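Local structure of response regulator (Xanthomonas campestris pv. campestris, 3QYY) at residues 51-54 / 55-58; 107-110 / 111-115. The protein is the GGDEF domain of a probably membrane-bound response regulator, likely a diguanylate cyclase making cyclic di-GMP, which here occupies the active site. All blocks are in the same frame, centred on the assembly; numbering follows the deposited sequence.

Contact 1. Residues 51-54 / 55-58; sequences DNLK and PIND. With C2E (9,9'-[(2R,3R,3aS,5S,7aR,9R,10R,10aS,12S,14aR)-3,5,10,12-tetrahydroxy-5,12-dioxidooctahydro-2H,7H-difuro[3,2-d:3',2'-j][1,3,7,9,2,8]tetraoxadiphosphacyclododecine-2,9-diyl]bis(2-amino-1,9-dihydro-6H-purin-6-one)), chain F.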
loop_
_atom_site.group_PDB
_atom_site.type_symbol
_atom_site.label_atom_id
_atom_site.label_comp_id
_atom_site.label_asym_id
_atom_site.label_seq_id
_atom_site.Cartn_x
_atom_site.Cartn_y
_atom_site.Cartn_z
ATOM N N ASP B 51 -7.015 5.332 -5.560
ATOM C CA ASP B 51 -7.993 5.264 -4.470
ATOM C C ASP B 51 -9.025 4.149 -4.644
ATOM O O ASP B 51 -9.537 3.620 -3.657
ATOM C CB ASP B 51 -8.794 6.573 -4.381
ATOM C CG ASP B 51 -7.952 7.775 -4.008
ATOM O OD1 ASP B 51 -8.451 8.908 -4.204
ATOM O OD2 ASP B 51 -6.818 7.603 -3.511
ATOM N N ASN B 52 -9.326 3.788 -5.889
ATOM C CA ASN B 52 -10.387 2.806 -6.140
ATOM C C ASN B 52 -10.106 1.612 -7.043
ATOM O O ASN B 52 -11.010 1.143 -7.735
ATOM C CB ASN B 52 -11.594 3.552 -6.708
ATOM C CG ASN B 52 -11.327 4.103 -8.102
ATOM O OD1 ASN B 52 -10.185 4.427 -8.449
ATOM N ND2 ASN B 52 -12.381 4.222 -8.906
ATOM N N LEU B 53 -8.883 1.099 -7.042
ATOM C CA LEU B 53 -8.581 -0.041 -7.899
ATOM C C LEU B 53 -9.140 -1.364 -7.382
ATOM O O LEU B 53 -9.587 -2.200 -8.163
ATOM C CB LEU B 53 -7.071 -0.178 -8.095
ATOM C CG LEU B 53 -6.650 -1.299 -9.055
ATOM C CD1 LEU B 53 -7.349 -1.110 -10.405
ATOM C CD2 LEU B 53 -5.139 -1.287 -9.228
ATOM N N LYS B 54 -9.119 -1.552 -6.065
ATOM C CA LYS B 54 -9.599 -2.794 -5.470
ATOM C C LYS B 54 -11.028 -3.178 -5.861
ATOM O O LYS B 54 -11.277 -4.310 -6.267
ATOM C CB LYS B 54 -9.464 -2.721 -3.950
ATOM C CG LYS B 54 -9.417 -4.075 -3.279
ATOM C CD LYS B 54 -8.806 -3.942 -1.898
ATOM C CE LYS B 54 -8.588 -5.290 -1.272
ATOM N NZ LYS B 54 -7.830 -5.144 -0.007
ATOM N N PRO B 55 -11.989 -2.250 -5.734
ATOM C CA PRO B 55 -13.352 -2.628 -6.119
ATOM C C PRO B 55 -13.444 -3.078 -7.582
ATOM O O PRO B 55 -14.275 -3.917 -7.926
ATOM C CB PRO B 55 -14.168 -1.365 -5.817
ATOM C CG PRO B 55 -13.146 -0.257 -5.869
ATOM C CD PRO B 55 -11.946 -0.875 -5.211
ATOM N N ILE B 56 -12.580 -2.538 -8.436
ATOM C CA ILE B 56 -12.577 -2.921 -9.846
ATOM C C ILE B 56 -12.157 -4.382 -9.999
ATOM O O ILE B 56 -12.760 -5.129 -10.777
ATOM C CB ILE B 56 -11.640 -2.003 -10.678
ATOM C CG1 ILE B 56 -12.217 -0.585 -10.709
ATOM C CG2 ILE B 56 -11.490 -2.548 -12.100
ATOM C CD1 ILE B 56 -11.308 0.457 -11.344
ATOM N N ASN B 57 -11.132 -4.799 -9.253
ATOM C CA ASN B 57 -10.682 -6.190 -9.311
ATOM C C ASN B 57 -11.763 -7.125 -8.770
ATOM O O ASN B 57 -12.013 -8.197 -9.326
ATOM C CB ASN B 57 -9.412 -6.410 -8.475
ATOM C CG ASN B 57 -8.163 -5.845 -9.130
ATOM O OD1 ASN B 57 -7.947 -6.006 -10.334
ATOM N ND2 ASN B 57 -7.320 -5.200 -8.329
ATOM N N ASP B 58 -12.394 -6.714 -7.674
ATOM C CA ASP B 58 -13.429 -7.517 -7.030
ATOM C C ASP B 58 -14.584 -7.925 -7.940
ATOM O O ASP B 58 -15.022 -9.076 -7.920
ATOM C CB ASP B 58 -13.984 -6.772 -5.813
ATOM C CG ASP B 58 -12.951 -6.591 -4.719
ATOM O OD1 ASP B 58 -13.286 -5.988 -3.681
ATOM O OD2 ASP B 58 -11.801 -7.051 -4.899
HETATM P P1 C2E F . -4.649 -5.901 -2.408
HETATM O O2P C2E F . -4.179 -6.934 -3.401
HETATM O O1P C2E F . -5.643 -6.385 -1.396
HETATM O "O5'" C2E F . -3.437 -5.300 -1.601
HETATM C "C5'" C2E F . -3.676 -4.288 -0.602
HETATM C "C4'" C2E F . -2.321 -3.891 -0.036
HETATM O "O4'" C2E F . -1.528 -4.960 0.440
HETATM C "C3'" C2E F . -1.458 -3.178 -1.070
HETATM O "O3'" C2E F . -1.820 -1.793 -1.185
HETATM C "C2'" C2E F . -0.087 -3.449 -0.529
HETATM O "O2'" C2E F . 0.255 -2.400 0.391
HETATM C "C1'" C2E F . -0.141 -4.800 0.173
HETATM N N9 C2E F . 0.299 -5.868 -0.752
HETATM C C8 C2E F . -0.472 -6.833 -1.306
HETATM N N7 C2E F . 0.253 -7.653 -2.094
HETATM C C5 C2E F . 1.510 -7.220 -2.049
HETATM C C6 C2E F . 2.804 -7.642 -2.644
HETATM O O6 C2E F . 2.858 -8.645 -3.400
HETATM N N1 C2E F . 3.916 -6.926 -2.347
HETATM C C2 C2E F . 3.888 -5.839 -1.525
HETATM N N2 C2E F . 5.027 -5.173 -1.266
HETATM N N3 C2E F . 2.723 -5.396 -0.941
HETATM C C4 C2E F . 1.536 -6.040 -1.167
HETATM P P11 C2E F . -1.649 -1.211 -2.677
HETATM O O21 C2E F . -0.252 -1.437 -3.146
HETATM O O11 C2E F . -2.014 0.227 -2.558
HETATM O O5A C2E F . -2.663 -1.934 -3.650
HETATM C C5A C2E F . -4.062 -1.816 -3.394
HETATM C C4A C2E F . -4.841 -2.616 -4.399
HETATM O O4A C2E F . -4.544 -2.300 -5.788
HETATM C C3A C2E F . -4.618 -4.118 -4.265
HETATM O O3A C2E F . -5.393 -4.690 -3.189
HETATM C C2A C2E F . -5.022 -4.603 -5.621
HETATM O O2A C2E F . -6.437 -4.866 -5.602
HETATM C C1A C2E F . -4.671 -3.488 -6.594
HETATM N N91 C2E F . -3.430 -3.821 -7.347
HETATM C C81 C2E F . -2.143 -3.522 -7.035
HETATM N N71 C2E F . -1.286 -3.994 -7.971
HETATM C C51 C2E F . -2.022 -4.611 -8.910
HETATM C C61 C2E F . -1.778 -5.336 -10.189
HETATM O O61 C2E F . -0.625 -5.497 -10.649
HETATM N N11 C2E F . -2.847 -5.829 -10.862
HETATM C C21 C2E F . -4.137 -5.688 -10.414
HETATM N N21 C2E F . -5.153 -6.211 -11.141
HETATM N N31 C2E F . -4.429 -5.033 -9.254
HETATM C C41 C2E F . -3.430 -4.488 -8.480
#
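With CG beside its backbone N (chi1 -75°), N57 carries its amide along the side of the helix toward the side chain of L53 one turn back, while K54 leaves with CG anti to its own N (chi1 -158°) and then runs fully extended to the cyclic di-GMP phosphate. The first helical turn joins the two: N57 N donates to L53 O at 3.2 Å, and D58 N to K54 O on a straighter path. P55 suits this position, since its nitrogen has no hydrogen to give; its CG rests on N52 O, where I56 CG1 also packs. L53 and N57 meet between CG of the leucine and ND2 of the amide, 4.0 Å apart, and both face the ligand. The amide reads one guanine through two atoms: ligand N21 donates to N57 OD1 at 2.9 Å and 176°, and N57 ND2 gives to ligand N31 at 3.0 Å. The same ND2 also bonds the ribose hydroxyl O2A, so three bonds fix the rotation of the amide. L53 lays CD2 against the sugar-base junction, 3.5 Å from ligand C1A, and its side chain also packs on V68 and L69 of helix 62-77. At the far end of its chain, K54 NZ holds ligand O1P at 2.9 Å and also hydrogen-bonds Y145 OH and forms a salt bridge with D149, both of the second subunit, so one ammonium ties phosphate and both chains together. H62 O, D66 and R88 also hydrogen-bond the ligand, as do R22 and W89 of the second subunit. Placed just after strand 44-50, which carries the magnesium ligand D49, this first turn of helix 53-60 forms one wall of the GGDEF active site, occupied here by cyclic di-GMP, the presumed product, as inhibitor.

Contact 2. Residues 107-110 / 111-115; sequences LKLN and QWLSM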
loop_
_atom_site.group_PDB
_atom_site.type_symbol
_atom_site.label_atom_id
_atom_site.label_comp_id
_atom_site.label_asym_id
_atom_site.label_seq_id
_atom_site.Cartn_x
_atom_site.Cartn_y
_atom_site.Cartn_z
ATOM N N LEU B 107 -0.710 21.761 -14.022
ATOM C CA LEU B 107 -1.907 21.918 -14.837
ATOM C C LEU B 107 -2.102 20.728 -15.765
ATOM O O LEU B 107 -3.225 20.284 -15.994
ATOM C CB LEU B 107 -1.833 23.213 -15.651
ATOM C CG LEU B 107 -2.357 24.471 -14.953
ATOM C CD1 LEU B 107 -3.855 24.332 -14.731
ATOM C CD2 LEU B 107 -1.639 24.686 -13.625
ATOM N N LYS B 108 -0.999 20.214 -16.297
ATOM C CA LYS B 108 -1.049 19.071 -17.196
ATOM C C LYS B 108 -1.492 17.822 -16.429
ATOM O O LYS B 108 -2.273 17.013 -16.932
ATOM C CB LYS B 108 0.332 18.830 -17.806
ATOM C CG LYS B 108 0.330 17.906 -19.007
ATOM C CD LYS B 108 0.023 18.655 -20.294
ATOM C CE LYS B 108 1.143 19.630 -20.637
ATOM N NZ LYS B 108 0.916 20.308 -21.943
ATOM N N LEU B 109 -0.993 17.676 -15.205
ATOM C CA LEU B 109 -1.330 16.521 -14.380
ATOM C C LEU B 109 -2.809 16.498 -13.994
ATOM O O LEU B 109 -3.478 15.474 -14.145
ATOM C CB LEU B 109 -0.478 16.506 -13.111
ATOM C CG LEU B 109 -0.573 15.204 -12.312
ATOM C CD1 LEU B 109 0.645 14.337 -12.616
ATOM C CD2 LEU B 109 -0.650 15.511 -10.826
ATOM N N ASN B 110 -3.316 17.622 -13.496
ATOM C CA ASN B 110 -4.719 17.706 -13.095
ATOM C C ASN B 110 -5.662 17.481 -14.268
ATOM O O ASN B 110 -6.718 16.868 -14.119
ATOM C CB ASN B 110 -5.019 19.064 -12.456
ATOM C CG ASN B 110 -4.384 19.219 -11.091
ATOM O OD1 ASN B 110 -3.163 19.306 -10.967
ATOM N ND2 ASN B 110 -5.213 19.244 -10.052
ATOM N N GLN B 111 -5.279 17.988 -15.434
ATOM C CA GLN B 111 -6.086 17.835 -16.638
ATOM C C GLN B 111 -6.156 16.355 -17.005
ATOM O O GLN B 111 -7.195 15.852 -17.436
ATOM C CB GLN B 111 -5.465 18.649 -17.779
ATOM C CG GLN B 111 -6.192 18.562 -19.114
ATOM C CD GLN B 111 -5.819 17.326 -19.908
ATOM O OE1 GLN B 111 -4.654 17.129 -20.260
ATOM N NE2 GLN B 111 -6.807 16.488 -20.200
ATOM N N TRP B 112 -5.041 15.661 -16.817
ATOM C CA TRP B 112 -4.951 14.239 -17.117
ATOM C C TRP B 112 -5.774 13.403 -16.138
ATOM O O TRP B 112 -6.463 12.467 -16.542
ATOM C CB TRP B 112 -3.484 13.806 -17.080
ATOM C CG TRP B 112 -3.265 12.328 -17.123
ATOM C CD1 TRP B 112 -3.686 11.458 -18.090
ATOM C CD2 TRP B 112 -2.531 11.548 -16.173
ATOM N NE1 TRP B 112 -3.255 10.185 -17.802
ATOM C CE2 TRP B 112 -2.543 10.211 -16.632
ATOM C CE3 TRP B 112 -1.861 11.850 -14.980
ATOM C CZ2 TRP B 112 -1.910 9.177 -15.939
ATOM C CZ3 TRP B 112 -1.228 10.818 -14.290
ATOM C CH2 TRP B 112 -1.258 9.499 -14.774
ATOM N N LEU B 113 -5.697 13.749 -14.856
ATOM C CA LEU B 113 -6.429 13.028 -13.820
ATOM C C LEU B 113 -7.929 13.272 -13.934
ATOM O O LEU B 113 -8.737 12.411 -13.584
ATOM C CB LEU B 113 -5.934 13.447 -12.434
ATOM C CG LEU B 113 -4.486 13.063 -12.110
ATOM C CD1 LEU B 113 -4.095 13.633 -10.757
ATOM C CD2 LEU B 113 -4.340 11.542 -12.125
ATOM N N SER B 114 -8.300 14.453 -14.420
ATOM C CA SER B 114 -9.708 14.784 -14.599
ATOM C C SER B 114 -10.254 13.885 -15.699
ATOM O O SER B 114 -11.354 13.347 -15.595
ATOM C CB SER B 114 -9.867 16.250 -15.006
ATOM O OG SER B 114 -9.396 17.115 -13.989
ATOM N N MET B 115 -9.462 13.722 -16.751
ATOM C CA MET B 115 -9.835 12.887 -17.882
ATOM C C MET B 115 -10.064 11.437 -17.452
ATOM O O MET B 115 -10.979 10.772 -17.942
ATOM C CB MET B 115 -8.737 12.960 -18.949
ATOM C CG MET B 115 -8.954 12.079 -20.171
ATOM S SD MET B 115 -8.641 10.331 -19.848
ATOM C CE MET B 115 -6.851 10.281 -19.990
#
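Regular i to i+4 hydrogen bonds run through residues 107-115, among them L113 N to L109 O at 2.9 Å and W112 N to K108 O at 3.1 Å. Across one turn, L109 CD2 meets L113 CD1 at 3.9 Å, the two leucines crossing at a slant. L109 also brings CD1 within 4.2 Å of W112 CE3, on the six-membered part of the indole, its CG lying opposite the backbone N across the CA-CB bond (chi1 -169°). L109 O lies at the edge of that indole, near its plane, while L113 CG packs against the same oxygen. On the exposed side, S114 turns OG back beside its own N (chi1 -63°) and gives a hydrogen bond to N110 O at 2.7 Å. S114 N binds the same carbonyl from the opposite face of its plane, so two donors grip one oxygen. W112 NE1 bonds S75 OG, and its ring meets that of W79 with the planes about 60° apart. Helix 102-116 thus lies over the sheet, L109 on F46, I96 and L163 of strands 44-50, 93-98 and 162-165, and W112 touching both L48 and I96 of the sheet and L72 and A76 of helix 62-77.

How the contacts relate
Contact 1 precedes contact 2 along the chain, and the two lie within the same GGDEF domain, their centres 21 Å apart and their nearest atoms about 9 Å apart without touching. Strand 44-50 connects them: it leads into residues 51-58, and its F46 and L48 lie under the helix that holds residues 107-115. Helix 62-77 is a second common neighbour, receiving L53 and I56 of contact 1 on V68 and W112 of contact 2 further along at L72 and A76. Contact 1 belongs to the ligand site and to the boundary with the second subunit, whereas contact 2 is packing of a helix on the sheet, the side chain of L113 lying about 13 Å from the bound magnesium.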